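Local coordinates for protein alkane monooxygenase (Geobacillus thermodenitrificans, PDB 3B9O) that belongs to the luciferase-like monooxygenases, is built on a TIM-barrel fold and holds flavin mononucleotide in a pocket, at residues E166-D178 and R423-N435. Numbering follows the deposited sequence.
Sequences EVCYKLWEGSWED and RLPDDHIAARYRN
Glu173 OE2 is gripped by Arg434, whose NE makes a nearly straight salt-bridging bond of 3.0 Å (165°) while its NH2 adds a weak one to the same oxygen. The two side chains run side by side; OE2 lies in the guanidinium plane, but the arginine meets the carboxylate from above its plane. Arg434 NH2 also donates to Leu424 O, at 2.7 Å, so the guanidinium ties the start of 423-435 to its end. Glu173, bent at chi2 (-69°), turns its other oxygen, OE1, to Thr221 and to a water that accepts from Leu424 N. One helical turn before Glu173, the Tyr169 ring carries Ala430 CB over one face, 3.5 Å from its centroid, in a CH-pi contact. The His428 ring points its edge at Tyr169 in an offset edge-to-face pair, planes at 88°, and its ND1 accepts from Ala430 N. Tyr169 OH is hydrogen-bonded to His240 ND1 and His428 NE2 to His240 O. Farther out, Lys170 CG covers a face of the Tyr433 ring, 3.8 Å from the centroid; the extended lysine then passes CE1 of the ring toward a salt bridge between Lys170 NZ and Glu166 OE1 (3.0 Å). Tyr433 CD2 packs 3.7 Å from Tyr169 CB. At the other end, Asp178 OD2 and Arg423 NH1 form a long salt bridge of 3.3 Å, supplemented by a bridging water; Arg220 also pairs with OD2, and Arg423 NH2 donates to Ser217 O. The 3-10 segment 429-433, near the C-terminus, thus lies against the last turns of helix 154-174, whose Leu171 and Trp172 pack on helix 112-125, while Ile429 touches helix 231-240.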
loop_
_atom_site.group_PDB
_atom_site.type_symbol
_atom_site.label_atom_id
_atom_site.label_comp_id
_atom_site.label_asym_id
_atom_site.label_seq_id
_atom_site.Cartn_x
_atom_site.Cartn_y
_atom_site.Cartn_z
ATOM N N GLU A 166 2.304 -10.194 -15.824
ATOM C CA GLU A 166 1.972 -10.619 -17.203
ATOM C C GLU A 166 0.844 -11.653 -17.123
ATOM O O GLU A 166 -0.175 -11.538 -17.821
ATOM C CB GLU A 166 3.216 -11.239 -17.912
ATOM C CG GLU A 166 3.097 -11.344 -19.461
ATOM C CD GLU A 166 4.238 -12.149 -20.238
ATOM O OE1 GLU A 166 3.968 -12.435 -21.452
ATOM O OE2 GLU A 166 5.352 -12.501 -19.684
ATOM N N VAL A 167 1.052 -12.652 -16.259
ATOM C CA VAL A 167 0.100 -13.776 -16.042
ATOM C C VAL A 167 -1.245 -13.281 -15.530
ATOM O O VAL A 167 -2.290 -13.637 -16.089
ATOM C CB VAL A 167 0.671 -14.855 -15.043
ATOM C CG1 VAL A 167 -0.367 -15.904 -14.712
ATOM C CG2 VAL A 167 1.967 -15.521 -15.621
ATOM N N CYS A 168 -1.210 -12.430 -14.493
ATOM C CA CYS A 168 -2.439 -11.861 -13.925
ATOM C C CYS A 168 -3.177 -11.015 -14.949
ATOM O O CYS A 168 -4.394 -11.194 -15.163
ATOM C CB CYS A 168 -2.115 -11.080 -12.626
ATOM S SG CYS A 168 -1.587 -12.222 -11.325
ATOM N N TYR A 169 -2.451 -10.135 -15.650
ATOM C CA TYR A 169 -3.096 -9.331 -16.725
ATOM C C TYR A 169 -3.786 -10.219 -17.775
ATOM O O TYR A 169 -4.925 -9.951 -18.153
ATOM C CB TYR A 169 -2.095 -8.432 -17.483
ATOM C CG TYR A 169 -1.386 -7.345 -16.697
ATOM C CD1 TYR A 169 -0.108 -6.930 -17.088
ATOM C CD2 TYR A 169 -1.978 -6.728 -15.569
ATOM C CE1 TYR A 169 0.579 -5.926 -16.415
ATOM C CE2 TYR A 169 -1.295 -5.696 -14.872
ATOM C CZ TYR A 169 -0.010 -5.323 -15.304
ATOM O OH TYR A 169 0.667 -4.326 -14.655
ATOM N N LYS A 170 -3.103 -11.274 -18.258
ATOM C CA LYS A 170 -3.745 -12.190 -19.240
ATOM C C LYS A 170 -5.027 -12.826 -18.696
ATOM O O LYS A 170 -6.042 -12.811 -19.354
ATOM C CB LYS A 170 -2.784 -13.275 -19.692
ATOM C CG LYS A 170 -1.631 -12.739 -20.585
ATOM C CD LYS A 170 -0.505 -13.784 -20.659
ATOM C CE LYS A 170 0.621 -13.167 -21.484
ATOM N NZ LYS A 170 1.588 -14.176 -21.918
ATOM N N LEU A 171 -4.963 -13.366 -17.489
ATOM C CA LEU A 171 -6.160 -13.898 -16.796
ATOM C C LEU A 171 -7.306 -12.889 -16.637
ATOM O O LEU A 171 -8.469 -13.144 -16.984
ATOM C CB LEU A 171 -5.751 -14.503 -15.423
ATOM C CG LEU A 171 -4.780 -15.699 -15.479
ATOM C CD1 LEU A 171 -4.257 -16.063 -14.096
ATOM C CD2 LEU A 171 -5.451 -16.945 -16.180
ATOM N N TRP A 172 -6.966 -11.721 -16.126
ATOM C CA TRP A 172 -7.957 -10.719 -15.788
ATOM C C TRP A 172 -8.590 -9.985 -16.963
ATOM O O TRP A 172 -9.748 -9.630 -16.885
ATOM C CB TRP A 172 -7.337 -9.685 -14.850
ATOM C CG TRP A 172 -7.044 -10.199 -13.472
ATOM C CD1 TRP A 172 -7.754 -11.135 -12.783
ATOM C CD2 TRP A 172 -6.030 -9.715 -12.578
ATOM N NE1 TRP A 172 -7.212 -11.306 -11.527
ATOM C CE2 TRP A 172 -6.170 -10.432 -11.363
ATOM C CE3 TRP A 172 -4.998 -8.755 -12.690
ATOM C CZ2 TRP A 172 -5.294 -10.253 -10.279
ATOM C CZ3 TRP A 172 -4.138 -8.558 -11.621
ATOM C CH2 TRP A 172 -4.294 -9.304 -10.414
ATOM N N GLU A 173 -7.803 -9.749 -18.017
ATOM C CA GLU A 173 -8.170 -8.883 -19.134
ATOM C C GLU A 173 -8.479 -9.673 -20.385
ATOM O O GLU A 173 -9.301 -9.254 -21.188
ATOM C CB GLU A 173 -7.029 -7.917 -19.494
ATOM C CG GLU A 173 -6.597 -6.925 -18.371
ATOM C CD GLU A 173 -7.672 -5.884 -18.091
ATOM O OE1 GLU A 173 -7.763 -5.444 -16.936
ATOM O OE2 GLU A 173 -8.408 -5.514 -19.023
ATOM N N GLY A 174 -7.804 -10.790 -20.560
ATOM C CA GLY A 174 -7.875 -11.494 -21.857
ATOM C C GLY A 174 -8.583 -12.853 -21.915
ATOM O O GLY A 174 -8.997 -13.326 -22.997
ATOM N N SER A 175 -8.702 -13.521 -20.782
ATOM C CA SER A 175 -9.219 -14.871 -20.822
ATOM C C SER A 175 -10.714 -14.941 -21.159
ATOM O O SER A 175 -11.129 -15.717 -22.036
ATOM C CB SER A 175 -8.870 -15.582 -19.536
ATOM O OG SER A 175 -9.387 -16.898 -19.514
ATOM N N TRP A 176 -11.529 -14.150 -20.474
ATOM C CA TRP A 176 -12.968 -14.108 -20.722
ATOM C C TRP A 176 -13.238 -12.771 -21.374
ATOM O O TRP A 176 -12.784 -11.759 -20.864
ATOM C CB TRP A 176 -13.771 -14.139 -19.412
ATOM C CG TRP A 176 -13.664 -15.426 -18.624
ATOM C CD1 TRP A 176 -12.496 -16.105 -18.290
ATOM C CD2 TRP A 176 -14.734 -16.194 -18.081
ATOM N NE1 TRP A 176 -12.808 -17.235 -17.604
ATOM C CE2 TRP A 176 -14.169 -17.297 -17.436
ATOM C CE3 TRP A 176 -16.136 -16.044 -18.061
ATOM C CZ2 TRP A 176 -14.950 -18.264 -16.774
ATOM C CZ3 TRP A 176 -16.905 -17.002 -17.405
ATOM C CH2 TRP A 176 -16.315 -18.101 -16.778
ATOM N N GLU A 177 -14.021 -12.782 -22.450
ATOM C CA GLU A 177 -14.434 -11.586 -23.156
ATOM C C GLU A 177 -15.500 -10.827 -22.345
ATOM O O GLU A 177 -16.177 -11.416 -21.492
ATOM C CB GLU A 177 -14.970 -11.973 -24.540
ATOM C CG GLU A 177 -13.923 -12.705 -25.413
ATOM C CD GLU A 177 -14.393 -12.950 -26.851
ATOM O OE1 GLU A 177 -14.011 -14.015 -27.418
ATOM O OE2 GLU A 177 -15.154 -12.101 -27.379
ATOM N N ASP A 178 -15.628 -9.523 -22.597
ATOM C CA ASP A 178 -16.570 -8.666 -21.859
ATOM C C ASP A 178 -17.936 -9.221 -21.519
ATOM O O ASP A 178 -18.369 -9.170 -20.350
ATOM C CB ASP A 178 -16.716 -7.298 -22.509
ATOM C CG ASP A 178 -15.528 -6.415 -22.232
ATOM O OD1 ASP A 178 -15.566 -5.254 -22.697
ATOM O OD2 ASP A 178 -14.562 -6.872 -21.552
ATOM N N ARG A 423 -11.953 0.403 -16.249
ATOM C CA ARG A 423 -10.865 -0.488 -16.651
ATOM C C ARG A 423 -9.588 0.283 -17.012
ATOM O O ARG A 423 -9.632 1.510 -17.199
ATOM C CB ARG A 423 -11.323 -1.470 -17.735
ATOM C CG ARG A 423 -12.108 -2.652 -17.086
ATOM C CD ARG A 423 -13.357 -3.118 -17.849
ATOM N NE ARG A 423 -14.198 -4.000 -17.014
ATOM C CZ ARG A 423 -15.011 -4.952 -17.486
ATOM N NH1 ARG A 423 -15.094 -5.202 -18.796
ATOM N NH2 ARG A 423 -15.725 -5.680 -16.641
ATOM N N LEU A 424 -8.452 -0.429 -16.989
ATOM C CA LEU A 424 -7.134 0.116 -17.302
ATOM C C LEU A 424 -7.133 0.885 -18.640
ATOM O O LEU A 424 -7.759 0.426 -19.617
ATOM C CB LEU A 424 -6.161 -1.046 -17.411
ATOM C CG LEU A 424 -5.050 -1.355 -16.395
ATOM C CD1 LEU A 424 -4.979 -0.484 -15.153
ATOM C CD2 LEU A 424 -4.916 -2.836 -16.054
ATOM N N PRO A 425 -6.428 2.041 -18.694
ATOM C CA PRO A 425 -6.523 2.841 -19.936
ATOM C C PRO A 425 -5.779 2.173 -21.067
ATOM O O PRO A 425 -5.009 1.227 -20.827
ATOM C CB PRO A 425 -5.882 4.166 -19.548
ATOM C CG PRO A 425 -4.896 3.812 -18.468
ATOM C CD PRO A 425 -5.586 2.691 -17.680
ATOM N N ASP A 426 -6.023 2.636 -22.294
ATOM C CA ASP A 426 -5.412 2.042 -23.505
ATOM C C ASP A 426 -3.888 2.051 -23.464
ATOM O O ASP A 426 -3.247 1.228 -24.106
ATOM C CB ASP A 426 -5.856 2.823 -24.741
ATOM C CG ASP A 426 -7.317 2.564 -25.104
ATOM O OD1 ASP A 426 -7.860 1.486 -24.741
ATOM O OD2 ASP A 426 -7.912 3.449 -25.760
ATOM N N ASP A 427 -3.304 3.005 -22.749
ATOM C CA ASP A 427 -1.831 3.118 -22.739
ATOM C C ASP A 427 -1.108 2.288 -21.673
ATOM O O ASP A 427 0.132 2.181 -21.689
ATOM C CB ASP A 427 -1.368 4.574 -22.718
ATOM C CG ASP A 427 -1.613 5.246 -21.411
ATOM O OD1 ASP A 427 -0.869 6.172 -21.073
ATOM O OD2 ASP A 427 -2.557 4.895 -20.705
ATOM N N HIS A 428 -1.871 1.703 -20.753
ATOM C CA HIS A 428 -1.326 0.690 -19.838
ATOM C C HIS A 428 -0.939 -0.623 -20.563
ATOM O O HIS A 428 -1.656 -1.075 -21.441
ATOM C CB HIS A 428 -2.333 0.410 -18.724
ATOM C CG HIS A 428 -1.741 -0.313 -17.554
ATOM N ND1 HIS A 428 -1.505 -1.672 -17.564
ATOM C CD2 HIS A 428 -1.318 0.138 -16.351
ATOM C CE1 HIS A 428 -0.973 -2.033 -16.410
ATOM N NE2 HIS A 428 -0.851 -0.950 -15.654
ATOM N N ILE A 429 0.160 -1.266 -20.180
ATOM C CA ILE A 429 0.614 -2.502 -20.879
ATOM C C ILE A 429 -0.360 -3.723 -20.839
ATOM O O ILE A 429 -0.400 -4.546 -21.768
ATOM C CB ILE A 429 2.077 -2.915 -20.443
ATOM C CG1 ILE A 429 2.153 -3.171 -18.939
ATOM C CG2 ILE A 429 3.074 -1.809 -20.802
ATOM C CD1 ILE A 429 3.425 -3.860 -18.524
ATOM N N ALA A 430 -1.134 -3.838 -19.767
ATOM C CA ALA A 430 -2.175 -4.859 -19.650
ATOM C C ALA A 430 -3.239 -4.783 -20.743
ATOM O O ALA A 430 -3.857 -5.796 -21.064
ATOM C CB ALA A 430 -2.837 -4.777 -18.310
ATOM N N ALA A 431 -3.458 -3.587 -21.301
ATOM C CA ALA A 431 -4.460 -3.379 -22.338
ATOM C C ALA A 431 -4.180 -4.187 -23.603
ATOM O O ALA A 431 -5.116 -4.470 -24.391
ATOM C CB ALA A 431 -4.607 -1.901 -22.672
ATOM N N ARG A 432 -2.912 -4.555 -23.778
ATOM C CA ARG A 432 -2.437 -5.452 -24.868
ATOM C C ARG A 432 -3.171 -6.779 -24.929
ATOM O O ARG A 432 -3.285 -7.369 -26.008
ATOM C CB ARG A 432 -0.937 -5.769 -24.723
ATOM C CG ARG A 432 -0.028 -4.650 -25.184
ATOM C CD ARG A 432 1.183 -4.508 -24.296
ATOM N NE ARG A 432 1.745 -3.154 -24.378
ATOM C CZ ARG A 432 2.937 -2.873 -24.900
ATOM N NH1 ARG A 432 3.699 -3.857 -25.378
ATOM N NH2 ARG A 432 3.379 -1.616 -24.938
ATOM N N TYR A 433 -3.653 -7.267 -23.782
ATOM C CA TYR A 433 -4.217 -8.625 -23.723
ATOM C C TYR A 433 -5.718 -8.716 -23.911
ATOM O O TYR A 433 -6.293 -9.803 -23.841
ATOM C CB TYR A 433 -3.800 -9.346 -22.450
ATOM C CG TYR A 433 -2.325 -9.313 -22.213
ATOM C CD1 TYR A 433 -1.431 -9.990 -23.059
ATOM C CD2 TYR A 433 -1.812 -8.605 -21.141
ATOM C CE1 TYR A 433 -0.038 -9.939 -22.820
ATOM C CE2 TYR A 433 -0.457 -8.547 -20.893
ATOM C CZ TYR A 433 0.426 -9.211 -21.729
ATOM O OH TYR A 433 1.766 -9.123 -21.443
ATOM N N ARG A 434 -6.353 -7.598 -24.205
ATOM C CA ARG A 434 -7.796 -7.604 -24.399
ATOM C C ARG A 434 -8.370 -8.341 -25.627
ATOM O O ARG A 434 -9.504 -8.825 -25.578
ATOM C CB ARG A 434 -8.325 -6.198 -24.303
ATOM C CG ARG A 434 -8.091 -5.664 -22.953
ATOM C CD ARG A 434 -8.378 -4.213 -22.904
ATOM N NE ARG A 434 -8.338 -3.762 -21.517
ATOM C CZ ARG A 434 -8.307 -2.492 -21.113
ATOM N NH1 ARG A 434 -8.292 -1.484 -21.977
ATOM N NH2 ARG A 434 -8.296 -2.240 -19.819
ATOM N N ASN A 435 -7.628 -8.461 -26.727
ATOM C CA ASN A 435 -8.240 -9.131 -27.910
ATOM C C ASN A 435 -7.429 -10.223 -28.628
ATOM O O ASN A 435 -7.929 -10.810 -29.610
ATOM C CB ASN A 435 -8.797 -8.104 -28.933
ATOM C CG ASN A 435 -10.251 -7.704 -28.646
ATOM O OD1 ASN A 435 -10.774 -7.944 -27.546
ATOM N ND2 ASN A 435 -10.908 -7.080 -29.640
HETATM O O HOH W 1 -8.910 -3.152 -16.482
HETATM O O HOH W 2 -11.068 -8.868 -23.463
HETATM O O HOH W 3 -10.306 -11.958 -25.426
HETATM O O HOH W 4 -14.756 -3.433 -20.765
#